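Local coordinates for putative O-GlcNAcase nagJ (Clostridium perfringens, PDB 6PV5), which probably acts as a family 84 glycoside hydrolase that removes terminal N-acetylhexosamine residues from glycans, at residues I563-D577 / E585-L597. Residues are numbered along the deposited sequence; the frame is centred on the assembly and turned at random.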
loop_
_atom_site.group_PDB
_atom_site.type_symbol
_atom_site.label_atom_id
_atom_site.label_comp_id
_atom_site.label_asym_id
_atom_site.label_seq_id
_atom_site.Cartn_x
_atom_site.Cartn_y
_atom_site.Cartn_z
ATOM N N ILE A 563 6.967 28.693 -2.047
ATOM C CA ILE A 563 6.677 29.754 -3.008
ATOM C C ILE A 563 5.167 29.892 -3.245
ATOM O O ILE A 563 4.675 31.021 -3.365
ATOM C CB ILE A 563 7.425 29.529 -4.342
ATOM C CG1 ILE A 563 8.943 29.392 -4.170
ATOM C CG2 ILE A 563 7.068 30.605 -5.370
ATOM C CD1 ILE A 563 9.667 29.172 -5.490
ATOM N N TYR A 564 4.437 28.762 -3.371
ATOM C CA TYR A 564 2.983 28.809 -3.437
ATOM C C TYR A 564 2.424 29.562 -2.224
ATOM O O TYR A 564 1.541 30.394 -2.379
ATOM C CB TYR A 564 2.353 27.410 -3.473
ATOM C CG TYR A 564 2.226 26.829 -4.851
ATOM C CD1 TYR A 564 1.418 27.442 -5.802
ATOM C CD2 TYR A 564 2.890 25.662 -5.198
ATOM C CE1 TYR A 564 1.296 26.922 -7.077
ATOM C CE2 TYR A 564 2.785 25.138 -6.476
ATOM C CZ TYR A 564 1.981 25.761 -7.408
ATOM O OH TYR A 564 1.818 25.243 -8.659
ATOM N N GLY A 565 2.937 29.270 -1.024
ATOM C CA GLY A 565 2.493 29.983 0.169
ATOM C C GLY A 565 2.584 31.503 -0.010
ATOM O O GLY A 565 1.607 32.239 0.185
ATOM N N ASN A 566 3.772 31.950 -0.433
ATOM C CA ASN A 566 4.072 33.356 -0.657
ATOM C C ASN A 566 3.210 33.927 -1.776
ATOM O O ASN A 566 2.717 35.052 -1.660
ATOM C CB ASN A 566 5.566 33.559 -0.921
ATOM C CG ASN A 566 6.342 33.484 0.373
ATOM O OD1 ASN A 566 5.892 34.016 1.386
ATOM N ND2 ASN A 566 7.480 32.816 0.363
ATOM N N ALA A 567 3.006 33.142 -2.846
ATOM C CA ALA A 567 2.198 33.621 -3.956
ATOM C C ALA A 567 0.754 33.782 -3.489
ATOM O O ALA A 567 0.061 34.721 -3.900
ATOM C CB ALA A 567 2.321 32.685 -5.132
ATOM N N GLY A 568 0.304 32.866 -2.617
ATOM C CA GLY A 568 -1.058 32.926 -2.107
ATOM C C GLY A 568 -1.255 34.154 -1.211
ATOM O O GLY A 568 -2.249 34.855 -1.334
ATOM N N LEU A 569 -0.294 34.409 -0.317
ATOM C CA LEU A 569 -0.311 35.606 0.522
ATOM C C LEU A 569 -0.368 36.876 -0.334
ATOM O O LEU A 569 -1.127 37.790 -0.009
ATOM C CB LEU A 569 0.899 35.615 1.459
ATOM C CG LEU A 569 0.863 34.543 2.544
ATOM C CD1 LEU A 569 2.161 34.515 3.356
ATOM C CD2 LEU A 569 -0.377 34.718 3.433
ATOM N N LYS A 570 0.397 36.909 -1.442
ATOM C CA LYS A 570 0.406 38.061 -2.335
ATOM C C LYS A 570 -0.937 38.208 -3.054
ATOM O O LYS A 570 -1.422 39.324 -3.224
ATOM C CB LYS A 570 1.550 37.995 -3.353
ATOM C CG LYS A 570 1.717 39.225 -4.242
ATOM C CD LYS A 570 1.996 40.511 -3.481
ATOM C CE LYS A 570 3.192 40.406 -2.560
ATOM N NZ LYS A 570 3.317 41.627 -1.731
ATOM N N SER A 571 -1.544 37.080 -3.457
ATOM C CA SER A 571 -2.827 37.122 -4.139
ATOM C C SER A 571 -3.900 37.731 -3.234
ATOM O O SER A 571 -4.757 38.475 -3.719
ATOM C CB SER A 571 -3.242 35.765 -4.658
ATOM O OG SER A 571 -2.267 35.276 -5.564
ATOM N N ILE A 572 -3.864 37.409 -1.937
ATOM C CA ILE A 572 -4.821 37.988 -1.007
ATOM C C ILE A 572 -4.613 39.502 -0.988
ATOM O O ILE A 572 -5.576 40.265 -1.092
ATOM C CB ILE A 572 -4.718 37.351 0.397
ATOM C CG1 ILE A 572 -5.332 35.951 0.426
ATOM C CG2 ILE A 572 -5.346 38.249 1.457
ATOM C CD1 ILE A 572 -5.012 35.190 1.686
ATOM N N GLU A 573 -3.348 39.927 -0.901
ATOM C CA GLU A 573 -3.046 41.351 -0.850
ATOM C C GLU A 573 -3.616 42.058 -2.075
ATOM O O GLU A 573 -4.200 43.128 -1.928
ATOM C CB GLU A 573 -1.543 41.600 -0.767
ATOM C CG GLU A 573 -0.979 41.368 0.617
ATOM C CD GLU A 573 0.534 41.534 0.640
ATOM O OE1 GLU A 573 1.133 41.825 -0.430
ATOM O OE2 GLU A 573 1.117 41.373 1.723
ATOM N N ILE A 574 -3.467 41.439 -3.260
ATOM C CA ILE A 574 -3.945 42.000 -4.522
ATOM C C ILE A 574 -5.458 42.174 -4.442
ATOM O O ILE A 574 -5.971 43.231 -4.818
ATOM C CB ILE A 574 -3.536 41.146 -5.745
ATOM C CG1 ILE A 574 -2.025 41.171 -6.000
ATOM C CG2 ILE A 574 -4.322 41.543 -6.995
ATOM C CD1 ILE A 574 -1.535 40.101 -6.976
ATOM N N LEU A 575 -6.159 41.136 -3.960
ATOM C CA LEU A 575 -7.603 41.213 -3.763
ATOM C C LEU A 575 -7.958 42.357 -2.800
ATOM O O LEU A 575 -8.923 43.089 -3.022
ATOM C CB LEU A 575 -8.152 39.867 -3.266
ATOM C CG LEU A 575 -8.195 38.737 -4.308
ATOM C CD1 LEU A 575 -8.680 37.415 -3.718
ATOM C CD2 LEU A 575 -9.056 39.113 -5.512
ATOM N N GLN A 576 -7.207 42.481 -1.705
ATOM C CA GLN A 576 -7.492 43.488 -0.695
ATOM C C GLN A 576 -7.302 44.893 -1.266
ATOM O O GLN A 576 -8.079 45.776 -0.939
ATOM C CB GLN A 576 -6.583 43.318 0.522
ATOM C CG GLN A 576 -7.103 42.299 1.523
ATOM C CD GLN A 576 -6.042 41.921 2.529
ATOM O OE1 GLN A 576 -4.849 42.136 2.311
ATOM N NE2 GLN A 576 -6.473 41.336 3.636
ATOM N N ASP A 577 -6.250 45.086 -2.080
ATOM C CA ASP A 577 -5.967 46.337 -2.764
ATOM C C ASP A 577 -7.162 46.780 -3.602
ATOM O O ASP A 577 -7.452 47.975 -3.664
ATOM C CB ASP A 577 -4.723 46.257 -3.655
ATOM C CG ASP A 577 -3.456 45.929 -2.887
ATOM O OD1 ASP A 577 -2.491 45.425 -3.513
ATOM O OD2 ASP A 577 -3.447 46.164 -1.666
ATOM N N GLU A 585 -1.053 50.602 -4.544
ATOM C CA GLU A 585 -0.668 49.389 -3.836
ATOM C C GLU A 585 -0.912 48.173 -4.725
ATOM O O GLU A 585 -0.112 47.245 -4.732
ATOM C CB GLU A 585 -1.446 49.251 -2.526
ATOM C CG GLU A 585 -0.838 48.252 -1.559
ATOM C CD GLU A 585 0.554 48.593 -1.053
ATOM O OE1 GLU A 585 1.329 47.652 -0.780
ATOM O OE2 GLU A 585 0.861 49.798 -0.932
ATOM N N PHE A 586 -2.012 48.219 -5.483
ATOM C CA PHE A 586 -2.421 47.170 -6.401
ATOM C C PHE A 586 -1.356 46.921 -7.461
ATOM O O PHE A 586 -1.108 45.768 -7.809
ATOM C CB PHE A 586 -3.789 47.475 -7.021
ATOM C CG PHE A 586 -4.128 46.631 -8.226
ATOM C CD1 PHE A 586 -4.771 45.411 -8.083
ATOM C CD2 PHE A 586 -3.764 47.040 -9.505
ATOM C CE1 PHE A 586 -5.071 44.633 -9.193
ATOM C CE2 PHE A 586 -4.041 46.253 -10.612
ATOM C CZ PHE A 586 -4.701 45.054 -10.455
ATOM N N TRP A 587 -0.753 47.997 -7.983
ATOM C CA TRP A 587 0.203 47.898 -9.077
ATOM C C TRP A 587 1.433 47.147 -8.591
ATOM O O TRP A 587 1.950 46.265 -9.273
ATOM C CB TRP A 587 0.586 49.283 -9.628
ATOM N N SER A 588 1.889 47.533 -7.403
ATOM C CA SER A 588 3.078 46.992 -6.768
ATOM C C SER A 588 2.903 45.499 -6.453
ATOM O O SER A 588 3.765 44.685 -6.779
ATOM C CB SER A 588 3.367 47.797 -5.536
ATOM O OG SER A 588 4.333 47.145 -4.729
ATOM N N ASP A 589 1.774 45.147 -5.825
ATOM C CA ASP A 589 1.501 43.782 -5.396
ATOM C C ASP A 589 1.315 42.881 -6.612
ATOM O O ASP A 589 1.848 41.780 -6.672
ATOM C CB ASP A 589 0.275 43.747 -4.493
ATOM C CG ASP A 589 0.534 44.324 -3.117
ATOM O OD1 ASP A 589 1.657 44.128 -2.592
ATOM O OD2 ASP A 589 -0.403 44.935 -2.568
ATOM N N ASN A 590 0.560 43.376 -7.584
ATOM C CA ASN A 590 0.380 42.699 -8.849
ATOM C C ASN A 590 1.731 42.348 -9.469
ATOM O O ASN A 590 1.925 41.234 -9.945
ATOM C CB ASN A 590 -0.500 43.518 -9.785
ATOM C CG ASN A 590 -1.036 42.663 -10.907
ATOM O OD1 ASN A 590 -1.766 41.702 -10.668
ATOM N ND2 ASN A 590 -0.640 42.980 -12.128
ATOM N N PHE A 591 2.669 43.303 -9.442
ATOM C CA PHE A 591 4.005 43.116 -9.985
ATOM C C PHE A 591 4.765 42.052 -9.190
ATOM O O PHE A 591 5.431 41.195 -9.764
ATOM C CB PHE A 591 4.767 44.449 -10.016
ATOM C CG PHE A 591 6.123 44.376 -10.674
ATOM C CD1 PHE A 591 6.249 44.482 -12.055
ATOM C CD2 PHE A 591 7.273 44.172 -9.919
ATOM C CE1 PHE A 591 7.493 44.398 -12.666
ATOM C CE2 PHE A 591 8.514 44.090 -10.532
ATOM C CZ PHE A 591 8.622 44.199 -11.902
ATOM N N GLU A 592 4.708 42.127 -7.861
ATOM C CA GLU A 592 5.361 41.112 -7.055
ATOM C C GLU A 592 4.736 39.735 -7.307
ATOM O O GLU A 592 5.437 38.731 -7.278
ATOM C CB GLU A 592 5.322 41.496 -5.574
ATOM C CG GLU A 592 6.146 42.733 -5.255
ATOM C CD GLU A 592 5.860 43.439 -3.935
ATOM O OE1 GLU A 592 4.718 43.357 -3.433
ATOM O OE2 GLU A 592 6.786 44.086 -3.408
ATOM N N GLY A 593 3.421 39.696 -7.553
ATOM C CA GLY A 593 2.696 38.450 -7.761
ATOM C C GLY A 593 3.100 37.778 -9.067
ATOM O O GLY A 593 3.261 36.552 -9.129
ATOM N N ILE A 594 3.280 38.597 -10.113
ATOM C CA ILE A 594 3.727 38.075 -11.394
ATOM C C ILE A 594 5.117 37.460 -11.205
ATOM O O ILE A 594 5.379 36.383 -11.731
ATOM C CB ILE A 594 3.662 39.134 -12.520
ATOM C CG1 ILE A 594 2.239 39.632 -12.797
ATOM C CG2 ILE A 594 4.347 38.653 -13.796
ATOM C CD1 ILE A 594 1.310 38.608 -13.434
ATOM N N LYS A 595 5.981 38.096 -10.404
ATOM C CA LYS A 595 7.324 37.562 -10.188
ATOM C C LYS A 595 7.270 36.217 -9.462
ATOM O O LYS A 595 8.003 35.308 -9.828
ATOM C CB LYS A 595 8.265 38.546 -9.486
ATOM C CG LYS A 595 8.845 39.630 -10.391
ATOM C CD LYS A 595 10.170 40.202 -9.913
ATOM C CE LYS A 595 10.050 41.216 -8.796
ATOM N NZ LYS A 595 11.386 41.728 -8.403
ATOM N N LEU A 596 6.397 36.098 -8.450
ATOM C CA LEU A 596 6.226 34.839 -7.729
ATOM C C LEU A 596 5.692 33.745 -8.650
ATOM O O LEU A 596 6.153 32.615 -8.579
ATOM C CB LEU A 596 5.333 35.055 -6.501
ATOM C CG LEU A 596 5.994 35.891 -5.407
ATOM C CD1 LEU A 596 5.011 36.219 -4.300
ATOM C CD2 LEU A 596 7.219 35.185 -4.842
ATOM N N LEU A 597 4.729 34.084 -9.512
ATOM C CA LEU A 597 4.230 33.138 -10.496
ATOM C C LEU A 597 5.368 32.606 -11.360
ATOM O O LEU A 597 5.437 31.399 -11.610
ATOM C CB LEU A 597 3.135 33.770 -11.361
ATOM C CG LEU A 597 1.713 33.317 -11.036
ATOM C CD1 LEU A 597 0.737 33.812 -12.093
ATOM C CD2 LEU A 597 1.636 31.800 -10.909
#
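An antiparallel helical hairpin, joined by Lys570 of helix 548-579 with Asp589 and Glu592 of helix 583-601, lies in the post-catalytic helical region, well away from the catalytic barrel. The axes run 8.8 Å apart at 158° between their directions. With chi1 at -174°, Lys570 sends CG away from its own backbone N toward the facing helix; bends at chi2 and chi3 then fold the chain over Gly593. Having no side chain, Gly593 leaves its CA open to Lys570 CG (3.7 Å) and to the end of Ile574. The ammonium NZ of Lys570 forms salt bridges to Glu592 OE1 (2.8 Å) and Asp589 OD1 (3.1 Å), approaching each from above its carboxylate plane. It also binds Glu573 OE1 of its own helix, here close to the plane on the syn side. Apolar contacts continue on both sides of this network. Leu596 lays CD1 against the CA of Ala567 at 3.8 Å, the small alanine leaving room for it, while Ile574 slides CG1 past Asp589 CB and sets CG2 3.9 Å from Phe586 CE1. Ile616 and Val619 of helix 612-619 touch Ala567 and Ile574, respectively. One lysine thus gathers three carboxylates from two helices, and its charge probably offsets the repulsion between Glu573 OE1 and Asp589 OD1, two acceptors 3.2 Å apart.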